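Local coordinates for protein adenylyltransferase VopS (Vibrio parahaemolyticus, PDB 3LET) that transfers AMP from ATP to a threonine of the host Rho GTPases RhoA, Rac and Cdc42, blocking downstream signalling and actin assembly during infection, at residues A159-K162 against A163-N167; S180-G184 against N185-N189; L204-M207 against D208-K211. One frame throughout, in Å; residues are numbered along the deposited sequence.

In the fold
The three contacts are local and follow one another along the chain, each at a helix boundary of this protein, about two-thirds helical and without strands. Helix 168-179 joins the first two: N167 of contact 1 caps its start, and N181 of contact 2 closes its end in a Schellman motif. Their centres lie about 16 Å apart. Helix 184-199 then leads from contact 2 to contact 3, and the centres of these two lie about 23 Å apart. Contact 1 is far from the nucleotide site. The side chains of D186 (contact 2) and M207 (contact 3) lie about 10 Å from G280 and about 8 Å from N281, which probably bind ATP, as in related proteins.

Contact 1. Residues A159-K162 against A163-N167; sequences AFNK and AGVTN
The amide nitrogen N161 ND2 serves two acceptors: it donates to V165 O at 2.9 Å, and its second partner is the E157 carboxylate, one turn earlier in helix 157-160. The bond to V165 is good in both senses. The carbonyl oxygen lies close to the amide plane of N161, and the donor arrives in the carbonyl plane, on a lone pair. At the other end of the same amide, N161 OD1 lies 3.1 Å from V165 N, a weak bond with an N-H...O angle of 134°. One flat side chain thus offers its donor and its acceptor to the C=O and N-H of a single residue. With chi1 at 179° the CG atom stands opposite the backbone N and beside the carbonyl carbon, which carries the amide forward along the chain to V165. Asparagine suits the place because its short amide has both functions. Between the two partners the backbone folds into a beta turn, closed by G164 N bonding N161 O at 3.2 Å, with K162 and A163 at its corners in helical conformation. That closure is bent, the donor standing well above the carbonyl plane. G164 then has a positive phi of 74°, a value that favours glycine. Beside the amide, V165 CG2 packs 3.5 Å from N161 OD1, while the K162 side chain is poorly ordered. N161 also touches R171 and V165 touches E170, setting the turn against helix 168-179, whose first turn N167 caps through E170 N.

Contact 2. Residues S180-G184 against N185-N189; sequences SNSKG and NDAEN
S182 and D186 reach for each other across the start of helix 184-199, hydroxyl to carboxylate. Both side chains are swung away from their own backbone nitrogens (chi1 173° and 178°), and this brings S182 OG within 2.8 Å of D186 OD2, in a weak bond donated by the serine. S182 OG also lies 3.6 Å from A187 CB, a spot where a small serine facing a small alanine fits. A water links the backbone K183 N to D186 OD2, donating a hydrogen bond to the carboxylate at 2.7 Å. The K183 side chain turns the other way, its NZ reaching back 3.2 Å to N181 OD1. The helix itself starts with A187 N on K183 O (3.1 Å) and E188 N on G184 O (3.1 Å). The positive phi of G184 (48°) favours glycine at this sharp entry, and E188 CG lies against G184 O. The stronger partner of D186 OD2 is R283 of the Fic signature motif, held by a salt bridge next to G280-G282, which probably bind ATP. With arginine, water and hydroxyl all directed at one carboxylate, the negative charge of D186 is probably well stabilised.

Contact 3. Residues L204-M207 against D208-K211; sequences LLNM and DNLK
The side-chain amides of N206 and N209 lie stacked, their planes only 6° apart and their CG atoms 3.6 Å from each other. While its amide covers that of N209, N206 also grips the backbone of the same residue: N206 OD1 accepts from N209 N at 3.0 Å. The N-H points nearly straight at the oxygen (162°), but the donor stands well above the carbonyl plane. A chi1 of 176° sets CG opposite the N206 backbone nitrogen and so folds OD1 back over the first turn. Asparagine suits this place because its short side chain carries a carbonyl oxygen for a first-turn N-H, which has no preceding helical carbonyl to bond. N209 ND2 donates to D203 O, which probably fixes the rotation of the N209 amide. Just before the cap, L205 is the centre of an inverse gamma turn with a weak N206 N to L204 O bond. That same L204 oxygen is covered by L210 CD2 at 3.4 Å. The regular helix bonds begin with L210 N to N206 O (3.1 Å) and K211 N to M207 O (2.8 Å). On the buried side, M207 bends at chi2; its SD packs against L210 CB at 4.4 Å, and its CE meets the aliphatic K211 CG. The unbranched M207 can bend to fit, and apolar L210 suits the same buried face, which F277 also covers, while L204 and L210 both rest on L288 of helix 281-295. The arrangement is a classical asparagine N-cap, here opening helix 207-217 within the Fic/Fido family region.

Contact 1. Residues A159-K162 against A163-N167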
loop_
_atom_site.group_PDB
_atom_site.type_symbol
_atom_site.label_atom_id
_atom_site.label_comp_id
_atom_site.label_asym_id
_atom_site.label_seq_id
_atom_site.Cartn_x
_atom_site.Cartn_y
_atom_site.Cartn_z
ATOM N N ALA A 159 4.828 -32.072 -8.301
ATOM C CA ALA A 159 5.628 -30.995 -7.731
ATOM C C ALA A 159 5.081 -30.535 -6.367
ATOM O O ALA A 159 5.844 -30.121 -5.492
ATOM C CB ALA A 159 5.681 -29.830 -8.700
ATOM N N PHE A 160 3.763 -30.607 -6.182
ATOM C CA PHE A 160 3.138 -30.096 -4.950
ATOM C C PHE A 160 2.147 -31.066 -4.304
ATOM O O PHE A 160 1.787 -30.914 -3.143
ATOM C CB PHE A 160 2.425 -28.766 -5.245
ATOM C CG PHE A 160 1.219 -28.913 -6.134
ATOM C CD1 PHE A 160 -0.064 -29.056 -5.581
ATOM C CD2 PHE A 160 1.353 -28.924 -7.505
ATOM C CE1 PHE A 160 -1.191 -29.191 -6.407
ATOM C CE2 PHE A 160 0.234 -29.069 -8.345
ATOM C CZ PHE A 160 -1.036 -29.206 -7.792
ATOM N N ASN A 161 1.719 -32.076 -5.041
ATOM C CA ASN A 161 0.670 -32.972 -4.547
ATOM C C ASN A 161 1.137 -34.403 -4.673
ATOM O O ASN A 161 0.636 -35.167 -5.505
ATOM C CB ASN A 161 -0.612 -32.751 -5.339
ATOM C CG ASN A 161 -1.747 -33.660 -4.905
ATOM O OD1 ASN A 161 -1.724 -34.253 -3.815
ATOM N ND2 ASN A 161 -2.742 -33.797 -5.770
ATOM N N LYS A 162 2.126 -34.751 -3.863
ATOM C CA LYS A 162 2.695 -36.082 -3.928
ATOM C C LYS A 162 1.635 -37.084 -3.497
ATOM O O LYS A 162 1.438 -38.107 -4.152
ATOM C CB LYS A 162 3.933 -36.185 -3.042
ATOM C CG LYS A 162 4.619 -37.541 -3.115
ATOM C CD LYS A 162 5.879 -37.583 -2.266
ATOM C CE LYS A 162 5.589 -37.215 -0.820
ATOM N NZ LYS A 162 6.808 -37.277 0.025
ATOM N N ALA A 163 0.940 -36.770 -2.405
ATOM C CA ALA A 163 -0.126 -37.639 -1.895
ATOM C C ALA A 163 -1.180 -37.967 -2.954
ATOM O O ALA A 163 -1.886 -38.955 -2.839
ATOM C CB ALA A 163 -0.789 -37.013 -0.676
ATOM N N GLY A 164 -1.298 -37.135 -3.981
ATOM C CA GLY A 164 -2.229 -37.410 -5.060
ATOM C C GLY A 164 -3.704 -37.201 -4.739
ATOM O O GLY A 164 -4.564 -37.851 -5.347
ATOM N N VAL A 165 -4.035 -36.307 -3.809
ATOM C CA VAL A 165 -5.464 -36.021 -3.558
ATOM C C VAL A 165 -6.116 -35.470 -4.825
ATOM O O VAL A 165 -5.448 -34.808 -5.636
ATOM C CB VAL A 165 -5.670 -34.979 -2.440
ATOM C CG1 VAL A 165 -5.119 -35.482 -1.119
ATOM C CG2 VAL A 165 -5.012 -33.666 -2.824
ATOM N N THR A 166 -7.422 -35.716 -4.978
ATOM C CA THR A 166 -8.163 -35.269 -6.149
ATOM C C THR A 166 -9.094 -34.068 -5.904
ATOM O O THR A 166 -9.455 -33.382 -6.843
ATOM C CB THR A 166 -9.083 -36.405 -6.705
ATOM O OG1 THR A 166 -9.958 -36.854 -5.662
ATOM C CG2 THR A 166 -8.284 -37.562 -7.210
ATOM N N ASN A 167 -9.521 -33.843 -4.659
ATOM C CA ASN A 167 -10.496 -32.791 -4.346
ATOM C C ASN A 167 -9.809 -31.412 -4.523
ATOM O O ASN A 167 -8.641 -31.246 -4.165
ATOM C CB ASN A 167 -11.057 -33.060 -2.928
ATOM C CG ASN A 167 -11.472 -31.802 -2.161
ATOM O OD1 ASN A 167 -10.642 -30.981 -1.818
ATOM N ND2 ASN A 167 -12.764 -31.701 -1.813
#

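Contact 2. Residues S180-G184 against N185-N189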
loop_
_atom_site.group_PDB
_atom_site.type_symbol
_atom_site.label_atom_id
_atom_site.label_comp_id
_atom_site.label_asym_id
_atom_site.label_seq_id
_atom_site.Cartn_x
_atom_site.Cartn_y
_atom_site.Cartn_z
ATOM N N SER A 180 4.963 -22.036 -0.049
ATOM C CA SER A 180 5.434 -21.320 1.145
ATOM C C SER A 180 6.381 -22.184 1.971
ATOM O O SER A 180 6.828 -21.759 3.049
ATOM C CB SER A 180 4.255 -20.935 2.066
ATOM O OG SER A 180 3.100 -20.556 1.338
ATOM N N ASN A 181 6.672 -23.396 1.499
ATOM C CA ASN A 181 7.475 -24.339 2.294
ATOM C C ASN A 181 6.928 -24.419 3.735
ATOM O O ASN A 181 7.681 -24.393 4.714
ATOM C CB ASN A 181 8.948 -23.889 2.307
ATOM C CG ASN A 181 9.887 -24.931 2.899
ATOM O OD1 ASN A 181 9.646 -26.139 2.791
ATOM N ND2 ASN A 181 11.000 -24.462 3.497
ATOM N N SER A 182 5.605 -24.470 3.849
ATOM C CA SER A 182 4.936 -24.409 5.128
ATOM C C SER A 182 4.794 -25.793 5.772
ATOM O O SER A 182 4.597 -26.786 5.084
ATOM C CB SER A 182 3.563 -23.770 4.941
ATOM O OG SER A 182 2.801 -23.837 6.120
ATOM N N LYS A 183 4.888 -25.829 7.092
ATOM C CA LYS A 183 4.979 -27.083 7.836
ATOM C C LYS A 183 4.076 -27.079 9.030
ATOM O O LYS A 183 3.651 -26.026 9.523
ATOM C CB LYS A 183 6.418 -27.319 8.334
ATOM C CG LYS A 183 7.474 -27.175 7.271
ATOM C CD LYS A 183 7.496 -28.354 6.314
ATOM C CE LYS A 183 8.649 -28.198 5.330
ATOM N NZ LYS A 183 8.388 -28.793 3.993
ATOM N N GLY A 184 3.775 -28.282 9.502
ATOM C CA GLY A 184 3.127 -28.464 10.781
ATOM C C GLY A 184 1.936 -27.571 10.961
ATOM O O GLY A 184 1.065 -27.454 10.099
ATOM N N ASN A 185 1.902 -26.913 12.098
ATOM C CA ASN A 185 0.768 -26.085 12.460
ATOM C C ASN A 185 0.482 -24.941 11.463
ATOM O O ASN A 185 -0.670 -24.586 11.212
ATOM C CB ASN A 185 1.019 -25.552 13.870
ATOM C CG ASN A 185 0.162 -24.374 14.201
ATOM O OD1 ASN A 185 0.646 -23.245 14.269
ATOM N ND2 ASN A 185 -1.129 -24.617 14.392
ATOM N N ASP A 186 1.538 -24.373 10.896
ATOM C CA ASP A 186 1.426 -23.301 9.895
ATOM C C ASP A 186 0.682 -23.837 8.661
ATOM O O ASP A 186 -0.219 -23.189 8.106
ATOM C CB ASP A 186 2.850 -22.846 9.540
ATOM C CG ASP A 186 2.901 -21.752 8.476
ATOM O OD1 ASP A 186 2.031 -20.859 8.471
ATOM O OD2 ASP A 186 3.865 -21.760 7.671
ATOM N N ALA A 187 1.034 -25.044 8.239
ATOM C CA ALA A 187 0.373 -25.630 7.066
ATOM C C ALA A 187 -1.090 -25.939 7.363
ATOM O O ALA A 187 -1.956 -25.776 6.510
ATOM C CB ALA A 187 1.106 -26.918 6.623
ATOM N N GLU A 188 -1.374 -26.425 8.570
ATOM C CA GLU A 188 -2.750 -26.659 8.958
ATOM C C GLU A 188 -3.585 -25.378 8.945
ATOM O O GLU A 188 -4.771 -25.397 8.600
ATOM C CB GLU A 188 -2.812 -27.269 10.372
ATOM C CG GLU A 188 -2.252 -28.654 10.467
ATOM C CD GLU A 188 -2.515 -29.265 11.822
ATOM O OE1 GLU A 188 -2.502 -28.509 12.820
ATOM O OE2 GLU A 188 -2.744 -30.490 11.888
ATOM N N ASN A 189 -2.975 -24.267 9.321
ATOM C CA ASN A 189 -3.683 -22.979 9.331
ATOM C C ASN A 189 -4.031 -22.563 7.896
ATOM O O ASN A 189 -5.135 -22.105 7.610
ATOM C CB ASN A 189 -2.807 -21.899 9.979
ATOM C CG ASN A 189 -3.515 -20.551 10.098
ATOM O OD1 ASN A 189 -4.644 -20.469 10.572
ATOM N ND2 ASN A 189 -2.827 -19.483 9.699
HETATM O O HOH W 1 5.988 -23.326 8.369
#

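Contact 3. Residues L204-M207 against D208-K211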
loop_
_atom_site.group_PDB
_atom_site.type_symbol
_atom_site.label_atom_id
_atom_site.label_comp_id
_atom_site.label_asym_id
_atom_site.label_seq_id
_atom_site.Cartn_x
_atom_site.Cartn_y
_atom_site.Cartn_z
ATOM N N LEU A 204 -13.734 -10.530 -1.510
ATOM C CA LEU A 204 -12.298 -10.366 -1.628
ATOM C C LEU A 204 -11.925 -8.979 -2.145
ATOM O O LEU A 204 -10.783 -8.547 -1.981
ATOM C CB LEU A 204 -11.731 -11.414 -2.598
ATOM C CG LEU A 204 -12.088 -12.865 -2.237
ATOM C CD1 LEU A 204 -11.444 -13.813 -3.217
ATOM C CD2 LEU A 204 -11.641 -13.166 -0.799
ATOM N N LEU A 205 -12.870 -8.283 -2.766
ATOM C CA LEU A 205 -12.553 -6.986 -3.368
ATOM C C LEU A 205 -12.812 -5.905 -2.336
ATOM O O LEU A 205 -13.644 -5.000 -2.524
ATOM C CB LEU A 205 -13.422 -6.750 -4.605
ATOM C CG LEU A 205 -13.220 -7.871 -5.632
ATOM C CD1 LEU A 205 -14.021 -7.580 -6.909
ATOM C CD2 LEU A 205 -11.770 -8.075 -5.962
ATOM N N ASN A 206 -12.131 -6.049 -1.209
ATOM C CA ASN A 206 -12.402 -5.227 -0.045
ATOM C C ASN A 206 -11.119 -5.280 0.780
ATOM O O ASN A 206 -10.770 -6.334 1.307
ATOM C CB ASN A 206 -13.619 -5.794 0.695
ATOM C CG ASN A 206 -13.925 -5.051 1.976
ATOM O OD1 ASN A 206 -13.027 -4.782 2.762
ATOM N ND2 ASN A 206 -15.197 -4.710 2.187
ATOM N N MET A 207 -10.386 -4.159 0.882
ATOM C CA MET A 207 -9.051 -4.219 1.478
ATOM C C MET A 207 -9.145 -4.546 2.969
ATOM O O MET A 207 -8.255 -5.219 3.514
ATOM C CB MET A 207 -8.300 -2.884 1.241
ATOM C CG MET A 207 -6.855 -2.874 1.688
ATOM S SD MET A 207 -5.879 -4.094 0.786
ATOM C CE MET A 207 -4.312 -3.974 1.641
ATOM N N ASP A 208 -10.196 -4.080 3.634
ATOM C CA ASP A 208 -10.357 -4.404 5.056
ATOM C C ASP A 208 -10.470 -5.926 5.221
ATOM O O ASP A 208 -9.858 -6.519 6.114
ATOM C CB ASP A 208 -11.613 -3.764 5.627
ATOM C CG ASP A 208 -11.413 -2.310 6.009
ATOM O OD1 ASP A 208 -10.252 -1.869 6.086
ATOM O OD2 ASP A 208 -12.424 -1.611 6.249
ATOM N N ASN A 209 -11.253 -6.557 4.361
ATOM C CA ASN A 209 -11.396 -8.014 4.435
ATOM C C ASN A 209 -10.063 -8.703 4.183
ATOM O O ASN A 209 -9.745 -9.715 4.804
ATOM C CB ASN A 209 -12.430 -8.527 3.434
ATOM C CG ASN A 209 -13.855 -8.174 3.830
ATOM O OD1 ASN A 209 -14.113 -7.672 4.925
ATOM N ND2 ASN A 209 -14.788 -8.421 2.925
ATOM N N LEU A 210 -9.293 -8.181 3.240
ATOM C CA LEU A 210 -7.987 -8.785 2.949
ATOM C C LEU A 210 -7.024 -8.597 4.121
ATOM O O LEU A 210 -6.195 -9.459 4.407
ATOM C CB LEU A 210 -7.349 -8.186 1.699
ATOM C CG LEU A 210 -8.040 -8.424 0.364
ATOM C CD1 LEU A 210 -7.041 -8.121 -0.772
ATOM C CD2 LEU A 210 -8.532 -9.844 0.256
ATOM N N LYS A 211 -7.097 -7.466 4.800
ATOM C CA LYS A 211 -6.182 -7.273 5.938
ATOM C C LYS A 211 -6.536 -8.255 7.059
ATOM O O LYS A 211 -5.656 -8.757 7.762
ATOM C CB LYS A 211 -6.246 -5.829 6.439
ATOM C CG LYS A 211 -5.605 -4.871 5.411
ATOM C CD LYS A 211 -5.872 -3.404 5.759
ATOM C CE LYS A 211 -5.051 -2.979 6.960
ATOM N NZ LYS A 211 -4.862 -1.504 7.000
#